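Local coordinates for protein mevalonate kinase (Staphylococcus aureus, PDB 2X7I) that probably phosphorylates mevalonate with ATP, as a GHMP-family kinase of the mevalonate route to isoprenoids, at residues A[158-172]-A[211-225]. Residues are numbered along the deposited sequence; the frame is centred on the assembly and turned at random.
Sequences WFQKGHAETLKTLSL and GKLVLRASDVIEHHK
W158 lays its indole across the helix 211-222, and S218 CB sits squarely over the five-membered ring, 3.6 Å from its centroid, a CH-pi contact only 13° off the ring normal. The ring gets there because CG stands anti to the backbone N (chi1 165°). V214 CG1 meets the same indole at its edge, near the ring plane, while L215 CD1 comes up obliquely to CZ2. Farther along the helix, I221 CG2 is wedged between two leucine tips, 3.8 Å from L170 CD1 and 3.9 Å from L167 CD1; I30 of strand 29-45 also packs on I221, tying the helix to the large mixed sheet. L172 CD2 then covers the turn after the helix, 3.6 Å from H224 CA.

Outward from these apolar contacts, a pair of hydrogen bonds through the Q160 amide links the hairpin strand to the helix. W158 NE1 donates to a lone pair of Q160 OE1 at 3.0 Å, which fixes the amide flip, and Q160 NE2 gives a nearly straight bond to G211 O, also 3.0 Å. That donor stands above the carbonyl plane, and L215 N reaches the same oxygen from the opposite face. At the other end, H224, the positive-phi C' residue of a Schellman motif, gives ND1 to a lone pair of S171 O at 2.7 Å, with a bent N-H...O angle of 136°. A water bridges S171 N and I221 O close by.

The hairpin 158-166 and the chain running on from it are thus fastened to the helix at both ends by side-chain bonds to main-chain carbonyls, with an apolar seam between. The Q160 amide is held by both its oxygen and its nitrogen, and the bond to S171 O implies a proton on H224 ND1, which either the neutral ND1-H tautomer or the doubly protonated ring would supply.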
ATOM      1  N   TRP A 158       2.544  -1.924 -14.138  1.00 48.15           N
ATOM      2  CA  TRP A 158       2.309  -0.741 -14.942  1.00 48.78           C
ATOM      3  C   TRP A 158       1.050  -0.976 -15.768  1.00 49.75           C
ATOM      4  O   TRP A 158       0.996  -1.948 -16.526  1.00 50.77           O
ATOM      5  CB  TRP A 158       3.529  -0.502 -15.849  1.00 50.12           C
ATOM      6  CG  TRP A 158       3.307   0.454 -16.992  1.00 50.56           C
ATOM      7  CD1 TRP A 158       2.632   1.640 -16.951  1.00 49.67           C
ATOM      8  CD2 TRP A 158       3.782   0.308 -18.340  1.00 51.01           C
ATOM      9  NE1 TRP A 158       2.642   2.234 -18.196  1.00 50.97           N
ATOM     10  CE2 TRP A 158       3.337   1.435 -19.064  1.00 51.67           C
ATOM     11  CE3 TRP A 158       4.526  -0.674 -19.007  1.00 52.34           C
ATOM     12  CZ2 TRP A 158       3.629   1.618 -20.428  1.00 53.60           C
ATOM     13  CZ3 TRP A 158       4.809  -0.497 -20.364  1.00 53.28           C
ATOM     14  CH2 TRP A 158       4.364   0.643 -21.058  1.00 53.76           C
ATOM     15  N   PHE A 159       0.040  -0.111 -15.593  1.00 49.74           N
ATOM     16  CA  PHE A 159      -1.171  -0.095 -16.433  1.00 50.70           C
ATOM     17  C   PHE A 159      -1.089   1.064 -17.423  1.00 52.29           C
ATOM     18  O   PHE A 159      -0.716   2.167 -17.039  1.00 52.00           O
ATOM     19  CB  PHE A 159      -2.428   0.127 -15.572  1.00 50.17           C
ATOM     20  CG  PHE A 159      -2.921  -1.098 -14.799  1.00 49.09           C
ATOM     21  CD1 PHE A 159      -2.152  -2.254 -14.664  1.00 48.32           C
ATOM     22  CD2 PHE A 159      -4.168  -1.056 -14.181  1.00 47.18           C
ATOM     23  CE1 PHE A 159      -2.633  -3.346 -13.937  1.00 48.66           C
ATOM     24  CE2 PHE A 159      -4.648  -2.133 -13.451  1.00 47.99           C
ATOM     25  CZ  PHE A 159      -3.882  -3.286 -13.327  1.00 47.74           C
ATOM     26  N   GLN A 160      -1.470   0.830 -18.682  1.00 54.59           N
ATOM     27  CA  GLN A 160      -1.565   1.900 -19.690  1.00 56.48           C
ATOM     28  C   GLN A 160      -2.523   1.519 -20.812  1.00 59.09           C
ATOM     29  O   GLN A 160      -2.364   0.451 -21.411  1.00 60.88           O
ATOM     30  CB  GLN A 160      -0.204   2.156 -20.339  1.00 57.06           C
ATOM     31  CG  GLN A 160      -0.089   3.496 -21.058  1.00 57.26           C
ATOM     32  CD  GLN A 160       0.205   4.644 -20.105  1.00 55.79           C
ATOM     33  OE1 GLN A 160       1.019   4.511 -19.192  1.00 54.38           O
ATOM     34  NE2 GLN A 160      -0.461   5.775 -20.311  1.00 55.01           N
ATOM     35  N   LYS A 161      -3.468   2.402 -21.145  1.00 60.17           N
ATOM     36  CA  LYS A 161      -4.351   2.197 -22.305  1.00 61.99           C
ATOM     37  C   LYS A 161      -5.033   0.828 -22.207  1.00 60.80           C
ATOM     38  O   LYS A 161      -5.758   0.595 -21.259  1.00 60.04           O
ATOM     39  CB  LYS A 161      -3.576   2.358 -23.627  1.00 64.17           C
ATOM     40  CG  LYS A 161      -3.268   3.800 -24.033  1.00 66.74           C
ATOM     41  CD  LYS A 161      -2.673   3.842 -25.449  1.00 70.80           C
ATOM     42  CE  LYS A 161      -2.855   5.198 -26.130  1.00 73.08           C
ATOM     43  NZ  LYS A 161      -2.725   5.101 -27.620  1.00 75.17           N
ATOM     44  N   GLY A 162      -4.777  -0.073 -23.155  1.00 61.06           N
ATOM     45  CA  GLY A 162      -5.415  -1.392 -23.185  1.00 60.67           C
ATOM     46  C   GLY A 162      -4.478  -2.545 -22.860  1.00 59.16           C
ATOM     47  O   GLY A 162      -4.736  -3.681 -23.243  1.00 59.32           O
ATOM     48  N   HIS A 163      -3.389  -2.259 -22.149  1.00 57.46           N
ATOM     49  CA  HIS A 163      -2.433  -3.297 -21.756  1.00 56.73           C
ATOM     50  C   HIS A 163      -1.894  -3.080 -20.346  1.00 54.56           C
ATOM     51  O   HIS A 163      -1.985  -1.980 -19.804  1.00 53.53           O
ATOM     52  CB  HIS A 163      -1.291  -3.442 -22.786  1.00 58.14           C
ATOM     53  CG  HIS A 163      -0.368  -2.264 -22.876  1.00 58.18           C
ATOM     54  ND1 HIS A 163       0.793  -2.171 -22.140  1.00 58.23           N
ATOM     55  CD2 HIS A 163      -0.401  -1.158 -23.661  1.00 60.69           C
ATOM     56  CE1 HIS A 163       1.422  -1.047 -22.449  1.00 58.42           C
ATOM     57  NE2 HIS A 163       0.715  -0.411 -23.364  1.00 59.54           N
ATOM     58  N   ALA A 164      -1.380  -4.153 -19.750  1.00 54.04           N
ATOM     59  CA  ALA A 164      -0.739  -4.098 -18.424  1.00 53.06           C
ATOM     60  C   ALA A 164       0.503  -4.991 -18.396  1.00 53.78           C
ATOM     61  O   ALA A 164       0.542  -6.025 -19.061  1.00 55.03           O
ATOM     62  CB  ALA A 164      -1.712  -4.513 -17.334  1.00 51.72           C
ATOM     63  N   GLU A 165       1.522  -4.578 -17.645  1.00 53.44           N
ATOM     64  CA  GLU A 165       2.787  -5.320 -17.583  1.00 54.71           C
ATOM     65  C   GLU A 165       3.325  -5.353 -16.164  1.00 53.04           C
ATOM     66  O   GLU A 165       3.021  -4.481 -15.350  1.00 51.17           O
ATOM     67  CB  GLU A 165       3.851  -4.682 -18.483  1.00 56.36           C
ATOM     68  CG  GLU A 165       3.413  -4.383 -19.914  1.00 60.62           C
ATOM     69  CD  GLU A 165       3.066  -5.627 -20.716  1.00 66.12           C
ATOM     70  OE1 GLU A 165       2.276  -5.510 -21.686  1.00 69.43           O
ATOM     71  OE2 GLU A 165       3.588  -6.718 -20.385  1.00 69.35           O
ATOM     72  N   THR A 166       4.137  -6.366 -15.884  1.00 53.71           N
ATOM     73  CA  THR A 166       4.871  -6.454 -14.631  1.00 53.07           C
ATOM     74  C   THR A 166       6.319  -6.163 -14.948  1.00 54.09           C
ATOM     75  O   THR A 166       6.913  -6.829 -15.783  1.00 55.66           O
ATOM     76  CB  THR A 166       4.736  -7.843 -13.995  1.00 53.39           C
ATOM     77  OG1 THR A 166       3.388  -8.021 -13.545  1.00 51.84           O
ATOM     78  CG2 THR A 166       5.690  -7.989 -12.809  1.00 52.99           C
ATOM     79  N   LEU A 167       6.878  -5.145 -14.307  1.00 53.57           N
ATOM     80  CA  LEU A 167       8.249  -4.726 -14.606  1.00 54.94           C
ATOM     81  C   LEU A 167       9.251  -5.554 -13.795  1.00 55.74           C
ATOM     82  O   LEU A 167       8.863  -6.435 -13.021  1.00 55.34           O
ATOM     83  CB  LEU A 167       8.422  -3.230 -14.314  1.00 54.11           C
ATOM     84  CG  LEU A 167       7.388  -2.269 -14.929  1.00 53.62           C
ATOM     85  CD1 LEU A 167       7.712  -0.822 -14.575  1.00 51.58           C
ATOM     86  CD2 LEU A 167       7.288  -2.432 -16.448  1.00 54.17           C
ATOM     87  N   LYS A 168      10.536  -5.281 -13.982  1.00 57.13           N
ATOM     88  CA  LYS A 168      11.577  -5.908 -13.172  1.00 58.49           C
ATOM     89  C   LYS A 168      11.639  -5.225 -11.807  1.00 57.49           C
ATOM     90  O   LYS A 168      11.099  -4.130 -11.638  1.00 56.09           O
ATOM     91  CB  LYS A 168      12.927  -5.834 -13.892  1.00 60.71           C
ATOM     92  CG  LYS A 168      12.973  -6.715 -15.128  1.00 62.36           C
ATOM     93  CD  LYS A 168      13.884  -6.167 -16.231  1.00 65.15           C
ATOM     94  CE  LYS A 168      15.224  -6.849 -16.264  1.00 67.90           C
ATOM     95  NZ  LYS A 168      15.999  -6.447 -17.470  1.00 71.45           N
ATOM     96  N   THR A 169      12.290  -5.875 -10.840  1.00 58.30           N
ATOM     97  CA  THR A 169      12.379  -5.361  -9.464  1.00 57.62           C
ATOM     98  C   THR A 169      12.751  -3.874  -9.422  1.00 57.16           C
ATOM     99  O   THR A 169      13.582  -3.415 -10.194  1.00 58.39           O
ATOM    100  CB  THR A 169      13.410  -6.172  -8.622  1.00 59.35           C
ATOM    101  OG1 THR A 169      12.866  -7.458  -8.312  1.00 59.62           O
ATOM    102  CG2 THR A 169      13.745  -5.464  -7.308  1.00 59.00           C
ATOM    103  N   LEU A 170      12.131  -3.130  -8.514  1.00 55.97           N
ATOM    104  CA  LEU A 170      12.358  -1.690  -8.428  1.00 55.73           C
ATOM    105  C   LEU A 170      13.791  -1.380  -7.999  1.00 57.45           C
ATOM    106  O   LEU A 170      14.292  -1.900  -6.997  1.00 58.20           O
ATOM    107  CB  LEU A 170      11.362  -1.020  -7.469  1.00 54.05           C
ATOM    108  CG  LEU A 170      11.302   0.518  -7.578  1.00 53.82           C
ATOM    109  CD1 LEU A 170      10.904   0.960  -8.983  1.00 52.19           C
ATOM    110  CD2 LEU A 170      10.365   1.114  -6.542  1.00 51.71           C
ATOM    111  N   SER A 171      14.450  -0.540  -8.787  1.00 58.49           N
ATOM    112  CA  SER A 171      15.795  -0.105  -8.484  1.00 60.32           C
ATOM    113  C   SER A 171      15.963   1.353  -8.879  1.00 60.30           C
ATOM    114  O   SER A 171      16.254   1.672 -10.033  1.00 61.25           O
ATOM    115  CB  SER A 171      16.809  -0.979  -9.206  1.00 62.40           C
ATOM    116  OG  SER A 171      18.115  -0.696  -8.736  1.00 65.43           O
ATOM    117  N   LEU A 172      15.750   2.232  -7.908  1.00 59.60           N
ATOM    118  CA  LEU A 172      16.026   3.652  -8.060  1.00 59.82           C
ATOM    119  C   LEU A 172      16.947   4.051  -6.919  1.00 61.01           C
ATOM    120  O   LEU A 172      16.715   3.675  -5.761  1.00 60.40           O
ATOM    121  CB  LEU A 172      14.729   4.467  -8.030  1.00 58.08           C
ATOM    122  CG  LEU A 172      13.753   4.149  -9.177  1.00 57.67           C
ATOM    123  CD1 LEU A 172      12.362   4.726  -8.944  1.00 56.46           C
ATOM    124  CD2 LEU A 172      14.319   4.660 -10.487  1.00 58.96           C
ATOM    125  N   GLY A 211      -2.133  10.244 -17.180  1.00 55.22           N
ATOM    126  CA  GLY A 211      -1.976   9.212 -18.190  1.00 55.89           C
ATOM    127  C   GLY A 211      -0.657   9.307 -18.927  1.00 56.10           C
ATOM    128  O   GLY A 211       0.107   8.337 -18.943  1.00 56.24           O
ATOM    129  N   LYS A 212      -0.371  10.463 -19.531  1.00 56.54           N
ATOM    130  CA  LYS A 212       0.940  10.664 -20.172  1.00 57.12           C
ATOM    131  C   LYS A 212       2.103  10.624 -19.171  1.00 54.79           C
ATOM    132  O   LYS A 212       3.169  10.126 -19.501  1.00 55.08           O
ATOM    133  CB  LYS A 212       1.007  11.939 -21.054  1.00 59.28           C
ATOM    134  CG  LYS A 212       0.412  13.227 -20.480  1.00 61.06           C
ATOM    135  CD  LYS A 212       0.506  14.382 -21.493  1.00 65.58           C
ATOM    136  CE  LYS A 212      -0.694  15.328 -21.421  1.00 67.25           C
ATOM    137  NZ  LYS A 212      -1.927  14.765 -22.068  1.00 68.44           N
ATOM    138  N   LEU A 213       1.897  11.124 -17.953  1.00 52.78           N
ATOM    139  CA  LEU A 213       2.943  11.067 -16.921  1.00 51.14           C
ATOM    140  C   LEU A 213       3.249   9.642 -16.439  1.00 50.28           C
ATOM    141  O   LEU A 213       4.382   9.359 -16.063  1.00 50.19           O
ATOM    142  CB  LEU A 213       2.588  11.958 -15.732  1.00 50.16           C
ATOM    143  CG  LEU A 213       2.576  13.461 -16.028  1.00 50.63           C
ATOM    144  CD1 LEU A 213       1.941  14.232 -14.873  1.00 48.96           C
ATOM    145  CD2 LEU A 213       3.985  13.968 -16.310  1.00 48.27           C
ATOM    146  N   VAL A 214       2.245   8.764 -16.434  1.00 49.88           N
ATOM    147  CA  VAL A 214       2.449   7.343 -16.135  1.00 49.80           C
ATOM    148  C   VAL A 214       3.272   6.666 -17.244  1.00 51.51           C
ATOM    149  O   VAL A 214       4.056   5.756 -16.969  1.00 51.96           O
ATOM    150  CB  VAL A 214       1.099   6.583 -15.947  1.00 49.81           C
ATOM    151  CG1 VAL A 214       1.322   5.076 -15.875  1.00 50.14           C
ATOM    152  CG2 VAL A 214       0.370   7.075 -14.706  1.00 48.46           C
ATOM    153  N   LEU A 215       3.097   7.112 -18.487  1.00 52.99           N
ATOM    154  CA  LEU A 215       3.839   6.558 -19.619  1.00 55.27           C
ATOM    155  C   LEU A 215       5.325   6.909 -19.514  1.00 56.07           C
ATOM    156  O   LEU A 215       6.186   6.053 -19.709  1.00 57.08           O
ATOM    157  CB  LEU A 215       3.262   7.055 -20.950  1.00 56.81           C
ATOM    158  CG  LEU A 215       3.919   6.536 -22.233  1.00 59.66           C
ATOM    159  CD1 LEU A 215       4.056   5.012 -22.210  1.00 59.90           C
ATOM    160  CD2 LEU A 215       3.151   7.008 -23.473  1.00 60.48           C
ATOM    161  N   ARG A 216       5.623   8.162 -19.191  1.00 55.68           N
ATOM    162  CA  ARG A 216       7.007   8.565 -18.961  1.00 56.56           C
ATOM    163  C   ARG A 216       7.607   7.894 -17.719  1.00 54.83           C
ATOM    164  O   ARG A 216       8.792   7.594 -17.694  1.00 56.08           O
ATOM    165  CB  ARG A 216       7.106  10.074 -18.808  1.00 56.73           C
ATOM    166  CG  ARG A 216       6.720  10.861 -20.053  1.00 60.94           C
ATOM    167  CD  ARG A 216       6.541  12.345 -19.713  1.00 63.60           C
ATOM    168  NE  ARG A 216       7.670  12.888 -18.938  1.00 64.64           N
ATOM    169  CZ  ARG A 216       7.705  14.121 -18.431  1.00 66.03           C
ATOM    170  NH1 ARG A 216       6.687  14.959 -18.615  1.00 66.91           N
ATOM    171  NH2 ARG A 216       8.771  14.526 -17.744  1.00 66.44           N
ATOM    172  N   ALA A 217       6.789   7.680 -16.693  1.00 52.48           N
ATOM    173  CA  ALA A 217       7.233   7.023 -15.453  1.00 51.28           C
ATOM    174  C   ALA A 217       7.661   5.571 -15.657  1.00 51.81           C
ATOM    175  O   ALA A 217       8.555   5.090 -14.978  1.00 52.65           O
ATOM    176  CB  ALA A 217       6.133   7.092 -14.411  1.00 49.52           C
ATOM    177  N   SER A 218       7.013   4.875 -16.580  1.00 52.46           N
ATOM    178  CA  SER A 218       7.343   3.490 -16.869  1.00 53.69           C
ATOM    179  C   SER A 218       8.754   3.373 -17.417  1.00 55.56           C
ATOM    180  O   SER A 218       9.519   2.542 -16.956  1.00 55.94           O
ATOM    181  CB  SER A 218       6.332   2.873 -17.846  1.00 54.53           C
ATOM    182  OG  SER A 218       6.292   3.568 -19.081  1.00 54.74           O
ATOM    183  N   ASP A 219       9.094   4.215 -18.389  1.00 57.12           N
ATOM    184  CA  ASP A 219      10.447   4.231 -18.957  1.00 60.24           C
ATOM    185  C   ASP A 219      11.484   4.696 -17.933  1.00 59.42           C
ATOM    186  O   ASP A 219      12.535   4.075 -17.771  1.00 60.89           O
ATOM    187  CB  ASP A 219      10.501   5.115 -20.208  1.00 62.26           C
ATOM    188  CG  ASP A 219       9.966   4.408 -21.442  1.00 66.11           C
ATOM    189  OD1 ASP A 219       8.835   4.742 -21.873  1.00 67.58           O
ATOM    190  OD2 ASP A 219      10.676   3.515 -21.970  1.00 69.68           O
ATOM    191  N   VAL A 220      11.168   5.788 -17.247  1.00 57.27           N
ATOM    192  CA  VAL A 220      12.005   6.316 -16.170  1.00 57.14           C
ATOM    193  C   VAL A 220      12.354   5.249 -15.122  1.00 57.20           C
ATOM    194  O   VAL A 220      13.478   5.188 -14.651  1.00 58.20           O
ATOM    195  CB  VAL A 220      11.306   7.529 -15.499  1.00 55.03           C
ATOM    196  CG1 VAL A 220      11.722   7.689 -14.043  1.00 53.46           C
ATOM    197  CG2 VAL A 220      11.577   8.799 -16.310  1.00 55.99           C
ATOM    198  N   ILE A 221      11.384   4.409 -14.773  1.00 56.48           N
ATOM    199  CA  ILE A 221      11.599   3.335 -13.799  1.00 57.08           C
ATOM    200  C   ILE A 221      12.405   2.186 -14.398  1.00 59.62           C
ATOM    201  O   ILE A 221      13.304   1.654 -13.754  1.00 60.67           O
ATOM    202  CB  ILE A 221      10.235   2.835 -13.230  1.00 55.70           C
ATOM    203  CG1 ILE A 221       9.781   3.771 -12.110  1.00 54.53           C
ATOM    204  CG2 ILE A 221      10.333   1.402 -12.717  1.00 57.13           C
ATOM    205  CD1 ILE A 221       8.295   3.966 -12.035  1.00 54.99           C
ATOM    206  N   GLU A 222      12.086   1.813 -15.634  1.00 60.96           N
ATOM    207  CA  GLU A 222      12.839   0.775 -16.345  1.00 63.95           C
ATOM    208  C   GLU A 222      14.326   1.119 -16.523  1.00 66.59           C
ATOM    209  O   GLU A 222      15.165   0.216 -16.635  1.00 69.22           O
ATOM    210  CB  GLU A 222      12.218   0.523 -17.719  1.00 65.03           C
ATOM    211  CG  GLU A 222      10.872  -0.193 -17.673  1.00 64.75           C
ATOM    212  CD  GLU A 222      10.025   0.047 -18.914  1.00 66.02           C
ATOM    213  OE1 GLU A 222      10.588   0.229 -20.012  1.00 70.82           O
ATOM    214  OE2 GLU A 222       8.788   0.051 -18.796  1.00 65.00           O
ATOM    215  N   HIS A 223      14.649   2.412 -16.568  1.00 66.01           N
ATOM    216  CA  HIS A 223      16.027   2.855 -16.812  1.00 69.09           C
ATOM    217  C   HIS A 223      16.666   3.503 -15.569  1.00 68.07           C
ATOM    218  O   HIS A 223      17.734   4.127 -15.655  1.00 69.43           O
ATOM    219  CB  HIS A 223      16.076   3.778 -18.042  1.00 70.36           C
ATOM    220  CG  HIS A 223      15.477   3.165 -19.273  1.00 73.10           C
ATOM    221  ND1 HIS A 223      15.951   1.993 -19.828  1.00 78.76           N
ATOM    222  CD2 HIS A 223      14.436   3.548 -20.048  1.00 73.72           C
ATOM    223  CE1 HIS A 223      15.227   1.683 -20.889  1.00 79.76           C
ATOM    224  NE2 HIS A 223      14.301   2.611 -21.045  1.00 76.63           N
ATOM    225  N   HIS A 224      16.002   3.332 -14.424  1.00 65.30           N
ATOM    226  CA  HIS A 224      16.568   3.638 -13.107  1.00 65.04           C
ATOM    227  C   HIS A 224      16.946   5.110 -12.931  1.00 64.53           C
ATOM    228  O   HIS A 224      17.992   5.421 -12.370  1.00 65.87           O
ATOM    229  CB  HIS A 224      17.785   2.741 -12.824  1.00 68.16           C
ATOM    230  CG  HIS A 224      17.557   1.300 -13.152  1.00 69.45           C
ATOM    231  ND1 HIS A 224      16.623   0.526 -12.497  1.00 67.70           N
ATOM    232  CD2 HIS A 224      18.135   0.492 -14.074  1.00 72.10           C
ATOM    233  CE1 HIS A 224      16.640  -0.698 -12.997  1.00 69.40           C
ATOM    234  NE2 HIS A 224      17.546  -0.743 -13.957  1.00 72.08           N
ATOM    235  N   LYS A 225      16.070   6.001 -13.390  1.00 62.60           N
ATOM    236  CA  LYS A 225      16.346   7.433 -13.410  1.00 62.62           C
ATOM    237  C   LYS A 225      15.550   8.157 -12.319  1.00 59.99           C
ATOM    238  O   LYS A 225      14.397   8.526 -12.516  1.00 57.42           O
ATOM    239  CB  LYS A 225      16.009   7.997 -14.791  1.00 63.30           C
ATOM    240  CG  LYS A 225      16.668   9.320 -15.114  1.00 64.25           C
ATOM    241  CD  LYS A 225      16.299   9.814 -16.520  1.00 66.68           C
ATOM    242  CE  LYS A 225      16.484   8.770 -17.653  1.00 70.66           C
ATOM    243  NZ  LYS A 225      15.207   8.036 -18.035  1.00 68.64           N
TER
HETATM  244  O   HOH W   1      13.516  -0.028 -11.450  1.00 38.33           O